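Local structure of putative cytochrome P450 154A1 (Streptomyces coelicolor, 1ODO) at residues S318-E330 / R339-V351. The protein is a putative cytochrome P450, a haem protein of the largely helical P450 fold, here with 4-phenyl-1H-imidazole bound near the haem. Residues are numbered along the deposited sequence; the frame is centred on the assembly and turned at random.
With HEM (protoporphyrin IX containing Fe), chain B.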
# COMPACT_ATOMS: atom_id res chain seq x y z
N SER A 318 0.27 -5.08 -12.15
CA SER A 318 -0.58 -5.97 -11.37
C SER A 318 0.30 -6.87 -10.50
O SER A 318 0.52 -8.04 -10.79
CB SER A 318 -1.46 -6.81 -12.32
OG SER A 318 -2.37 -5.96 -13.00
N TYR A 319 0.79 -6.27 -9.41
CA TYR A 319 1.67 -6.93 -8.45
C TYR A 319 1.20 -8.21 -7.78
O TYR A 319 1.97 -9.17 -7.67
CB TYR A 319 2.05 -5.91 -7.38
CG TYR A 319 2.86 -4.75 -7.92
CD1 TYR A 319 2.65 -3.45 -7.46
CD2 TYR A 319 3.85 -4.96 -8.88
CE1 TYR A 319 3.42 -2.39 -7.93
CE2 TYR A 319 4.63 -3.90 -9.35
CZ TYR A 319 4.41 -2.62 -8.87
OH TYR A 319 5.17 -1.57 -9.33
N ALA A 320 -0.04 -8.22 -7.30
CA ALA A 320 -0.58 -9.40 -6.64
C ALA A 320 -0.56 -10.62 -7.55
O ALA A 320 -0.12 -11.69 -7.15
CB ALA A 320 -2.00 -9.13 -6.15
N ALA A 321 -1.02 -10.44 -8.79
CA ALA A 321 -1.05 -11.54 -9.76
C ALA A 321 0.37 -11.96 -10.13
O ALA A 321 0.65 -13.15 -10.30
CB ALA A 321 -1.82 -11.12 -11.01
N ALA A 322 1.26 -10.98 -10.26
CA ALA A 322 2.64 -11.24 -10.61
C ALA A 322 3.37 -12.02 -9.52
O ALA A 322 4.20 -12.88 -9.82
CB ALA A 322 3.37 -9.92 -10.89
N ASN A 323 3.06 -11.72 -8.26
CA ASN A 323 3.71 -12.41 -7.15
C ASN A 323 3.39 -13.90 -7.15
O ASN A 323 4.08 -14.69 -6.50
CB ASN A 323 3.26 -11.82 -5.81
CG ASN A 323 3.93 -10.49 -5.50
OD1 ASN A 323 4.86 -10.06 -6.19
ND2 ASN A 323 3.46 -9.83 -4.44
N ARG A 324 2.34 -14.29 -7.87
CA ARG A 324 1.93 -15.69 -7.95
C ARG A 324 2.17 -16.30 -9.32
O ARG A 324 1.62 -17.35 -9.65
CB ARG A 324 0.44 -15.82 -7.58
CG ARG A 324 0.14 -15.61 -6.09
CD ARG A 324 -1.32 -15.23 -5.88
NE ARG A 324 -1.71 -15.12 -4.47
CZ ARG A 324 -2.44 -16.03 -3.83
NH1 ARG A 324 -2.86 -17.12 -4.48
NH2 ARG A 324 -2.79 -15.84 -2.57
N HIS A 325 3.01 -15.65 -10.13
CA HIS A 325 3.32 -16.14 -11.47
C HIS A 325 4.08 -17.46 -11.33
O HIS A 325 5.10 -17.53 -10.65
CB HIS A 325 4.14 -15.09 -12.22
CG HIS A 325 4.22 -15.34 -13.69
ND1 HIS A 325 5.00 -16.34 -14.24
CD2 HIS A 325 3.62 -14.71 -14.73
CE1 HIS A 325 4.87 -16.32 -15.56
NE2 HIS A 325 4.04 -15.34 -15.88
N PRO A 326 3.58 -18.52 -12.00
CA PRO A 326 4.18 -19.86 -11.96
C PRO A 326 5.63 -20.03 -12.42
O PRO A 326 6.26 -21.04 -12.10
CB PRO A 326 3.20 -20.70 -12.77
CG PRO A 326 2.67 -19.71 -13.77
CD PRO A 326 2.44 -18.48 -12.92
N ASP A 327 6.17 -19.07 -13.17
CA ASP A 327 7.55 -19.19 -13.62
C ASP A 327 8.47 -18.51 -12.61
O ASP A 327 9.69 -18.62 -12.69
CB ASP A 327 7.74 -18.58 -15.01
CG ASP A 327 7.85 -19.64 -16.10
OD1 ASP A 327 7.15 -20.67 -16.00
OD2 ASP A 327 8.62 -19.44 -17.07
N TRP A 328 7.87 -17.81 -11.65
CA TRP A 328 8.66 -17.12 -10.62
C TRP A 328 8.77 -17.95 -9.35
O TRP A 328 9.86 -18.16 -8.82
CB TRP A 328 8.02 -15.77 -10.28
CG TRP A 328 8.94 -14.84 -9.54
CD1 TRP A 328 10.27 -15.03 -9.28
CD2 TRP A 328 8.61 -13.54 -9.02
NE1 TRP A 328 10.79 -13.93 -8.63
CE2 TRP A 328 9.80 -13.00 -8.47
CE3 TRP A 328 7.44 -12.78 -8.98
CZ2 TRP A 328 9.84 -11.73 -7.88
CZ3 TRP A 328 7.48 -11.52 -8.39
CH2 TRP A 328 8.67 -11.01 -7.85
N HIS A 329 7.62 -18.43 -8.87
CA HIS A 329 7.55 -19.24 -7.66
C HIS A 329 6.79 -20.54 -7.89
O HIS A 329 5.72 -20.54 -8.49
CB HIS A 329 6.83 -18.45 -6.56
CG HIS A 329 7.53 -17.19 -6.15
ND1 HIS A 329 8.63 -17.20 -5.33
CD2 HIS A 329 7.29 -15.90 -6.46
CE1 HIS A 329 9.05 -15.95 -5.14
NE2 HIS A 329 8.25 -15.15 -5.82
N GLU A 330 7.33 -21.66 -7.42
CA GLU A 330 6.64 -22.93 -7.61
C GLU A 330 5.56 -23.01 -6.54
O GLU A 330 5.75 -22.49 -5.43
CB GLU A 330 7.61 -24.10 -7.53
CG GLU A 330 8.46 -24.21 -8.79
CD GLU A 330 9.23 -25.50 -8.88
OE1 GLU A 330 8.60 -26.58 -8.84
OE2 GLU A 330 10.47 -25.44 -9.01
N ARG A 339 10.07 -20.76 2.19
CA ARG A 339 10.62 -20.54 0.84
C ARG A 339 12.03 -19.98 0.82
O ARG A 339 12.35 -19.03 1.54
CB ARG A 339 9.74 -19.57 0.05
CG ARG A 339 8.43 -20.16 -0.43
CD ARG A 339 7.57 -19.09 -1.09
NE ARG A 339 6.24 -19.61 -1.39
CZ ARG A 339 5.96 -20.40 -2.42
NH1 ARG A 339 6.92 -20.75 -3.27
NH2 ARG A 339 4.73 -20.85 -2.59
N THR A 340 12.88 -20.57 -0.01
CA THR A 340 14.26 -20.12 -0.13
C THR A 340 14.26 -18.83 -0.95
O THR A 340 15.02 -17.91 -0.66
CB THR A 340 15.14 -21.18 -0.83
OG1 THR A 340 15.24 -22.34 0.00
CG2 THR A 340 16.53 -20.63 -1.09
N VAL A 341 13.41 -18.78 -1.97
CA VAL A 341 13.30 -17.60 -2.82
C VAL A 341 12.09 -16.83 -2.31
O VAL A 341 10.95 -17.26 -2.48
CB VAL A 341 13.08 -17.98 -4.30
CG1 VAL A 341 12.97 -16.72 -5.15
CG2 VAL A 341 14.23 -18.85 -4.79
N LYS A 342 12.34 -15.69 -1.68
CA LYS A 342 11.27 -14.86 -1.13
C LYS A 342 10.96 -13.56 -1.86
O LYS A 342 10.12 -12.78 -1.39
CB LYS A 342 11.61 -14.53 0.33
CG LYS A 342 11.99 -15.74 1.19
CD LYS A 342 12.48 -15.29 2.57
CE LYS A 342 12.87 -16.47 3.46
NZ LYS A 342 11.72 -17.42 3.64
N GLU A 343 11.60 -13.31 -2.99
CA GLU A 343 11.35 -12.07 -3.73
C GLU A 343 9.91 -11.88 -4.18
O GLU A 343 9.23 -12.83 -4.57
CB GLU A 343 12.29 -11.96 -4.93
CG GLU A 343 12.59 -13.28 -5.62
CD GLU A 343 13.60 -13.12 -6.74
OE1 GLU A 343 14.64 -12.45 -6.52
OE2 GLU A 343 13.37 -13.67 -7.83
N HIS A 344 9.46 -10.64 -4.11
CA HIS A 344 8.10 -10.28 -4.50
C HIS A 344 8.09 -8.83 -4.99
O HIS A 344 9.09 -8.12 -4.87
CB HIS A 344 7.16 -10.42 -3.31
CG HIS A 344 7.47 -9.47 -2.20
ND1 HIS A 344 8.12 -9.86 -1.05
CD2 HIS A 344 7.28 -8.13 -2.09
CE1 HIS A 344 8.33 -8.80 -0.28
NE2 HIS A 344 7.83 -7.74 -0.89
N LEU A 345 6.94 -8.41 -5.51
CA LEU A 345 6.77 -7.05 -6.02
C LEU A 345 5.74 -6.24 -5.22
O LEU A 345 5.16 -5.29 -5.74
CB LEU A 345 6.34 -7.11 -7.48
CG LEU A 345 7.44 -7.51 -8.47
CD1 LEU A 345 6.84 -7.84 -9.83
CD2 LEU A 345 8.44 -6.37 -8.59
N ALA A 346 5.52 -6.60 -3.96
CA ALA A 346 4.56 -5.87 -3.14
C ALA A 346 4.93 -4.39 -3.00
O ALA A 346 4.05 -3.54 -2.88
CB ALA A 346 4.46 -6.52 -1.76
N PHE A 347 6.23 -4.10 -3.02
CA PHE A 347 6.72 -2.73 -2.89
C PHE A 347 7.18 -2.12 -4.21
O PHE A 347 7.72 -1.02 -4.24
CB PHE A 347 7.90 -2.67 -1.91
CG PHE A 347 7.53 -2.98 -0.49
CD1 PHE A 347 8.19 -3.99 0.21
CD2 PHE A 347 6.57 -2.22 0.17
CE1 PHE A 347 7.90 -4.24 1.55
CE2 PHE A 347 6.27 -2.46 1.51
CZ PHE A 347 6.94 -3.47 2.20
N GLY A 348 6.98 -2.84 -5.30
CA GLY A 348 7.41 -2.32 -6.58
C GLY A 348 8.83 -2.75 -6.89
O GLY A 348 9.34 -3.70 -6.30
N HIS A 349 9.48 -2.04 -7.80
CA HIS A 349 10.85 -2.36 -8.19
C HIS A 349 11.44 -1.15 -8.88
O HIS A 349 10.76 -0.50 -9.66
CB HIS A 349 10.81 -3.55 -9.16
CG HIS A 349 12.17 -4.04 -9.58
ND1 HIS A 349 12.70 -3.80 -10.82
CD2 HIS A 349 13.09 -4.78 -8.91
CE1 HIS A 349 13.89 -4.37 -10.91
NE2 HIS A 349 14.15 -4.97 -9.76
N GLY A 350 12.70 -0.84 -8.60
CA GLY A 350 13.30 0.31 -9.24
C GLY A 350 13.32 1.58 -8.42
O GLY A 350 13.23 1.54 -7.19
N VAL A 351 13.44 2.71 -9.11
CA VAL A 351 13.48 4.01 -8.45
C VAL A 351 12.27 4.40 -7.62
O VAL A 351 12.39 5.17 -6.67
CB VAL A 351 13.77 5.14 -9.47
CG1 VAL A 351 15.12 4.90 -10.13
CG2 VAL A 351 12.67 5.22 -10.51
CHA HEM B . 5.12 3.73 -3.26
CHB HEM B . 5.46 5.47 1.22
CHC HEM B . 3.75 1.31 2.97
CHD HEM B . 3.40 -0.40 -1.51
C1A HEM B . 5.39 4.58 -2.21
C2A HEM B . 5.92 5.93 -2.31
C3A HEM B . 6.01 6.42 -1.06
C4A HEM B . 5.54 5.39 -0.15
CMA HEM B . 6.50 7.81 -0.63
CAA HEM B . 6.29 6.63 -3.64
CBA HEM B . 7.71 6.23 -4.08
CGA HEM B . 8.19 6.85 -5.39
O1A HEM B . 7.29 7.00 -6.30
O2A HEM B . 9.37 7.15 -5.50
C1B HEM B . 5.02 4.50 2.09
C2B HEM B . 4.95 4.66 3.53
C3B HEM B . 4.46 3.49 4.03
C4B HEM B . 4.23 2.60 2.91
CMB HEM B . 5.35 5.94 4.29
CAB HEM B . 4.18 3.11 5.49
CBB HEM B . 5.44 3.04 6.38
C1C HEM B . 3.51 0.47 1.89
C2C HEM B . 2.98 -0.90 2.00
C3C HEM B . 2.88 -1.38 0.74
C4C HEM B . 3.34 -0.33 -0.14
CMC HEM B . 2.62 -1.57 3.37
CAC HEM B . 2.37 -2.75 0.21
CBC HEM B . 2.90 -4.00 0.92
C1D HEM B . 3.83 0.56 -2.38
C2D HEM B . 3.85 0.44 -3.82
C3D HEM B . 4.33 1.60 -4.32
C4D HEM B . 4.62 2.45 -3.19
CMD HEM B . 3.39 -0.81 -4.60
CAD HEM B . 4.49 1.95 -5.81
CBD HEM B . 5.60 1.24 -6.60
CGD HEM B . 5.49 1.71 -8.03
O1D HEM B . 5.08 0.93 -8.89
O2D HEM B . 5.79 2.91 -8.24
NA HEM B . 5.18 4.28 -0.89
NB HEM B . 4.57 3.23 1.73
NC HEM B . 3.73 0.79 0.57
ND HEM B . 4.30 1.81 -2.00
FE HEM B . 4.45 2.51 -0.16
O HOH W 1 9.55 -19.48 -4.00
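The Y319 ring lies across L345: the carbonyl O of L345 sits over one ring face, 3.2 Å from Y319 CG, and L345 CB touches Y319 CD2 at 3.6 Å. Segment 339-351 is the end of the cytochrome P450 meander leading into the haem-binding loop ahead of helix 357-374, and it packs on the short helix 319-322. At the far end of the tyrosine, Y319 OH donates a 2.5 Å hydrogen bond to HEM O1D, in the ring plane, tying the helix directly to a propionate. One turn on, N323 has CG anti to the backbone carbonyl carbon (chi1 -76°), which turns the amide toward the L345 N-H; N323 OD1 accepts L345 N at 2.7 Å, the donor tilted somewhat from the amide plane. W328 meets L345 obliquely, its CH2 3.8 Å from L345 CG. W328 NE1 points almost straight (179°) at E343 OE2, 2.7 Å away, on the anti side of the carboxylate but 27° out of its plane. H329 NE2, above the middle of the W328 indole, donates to E343 O at 2.8 Å; the two rings thus hold different ends of E343, W328 the side chain and H329 the backbone. R339, extended from CG to NE and also bound to E281, D331 and T334, reaches E330 O. A water links H329 ND1, R339 NH1 and V341 O, and R339 NH1 meets E330 O in the guanidinium plane at 3.0 Å.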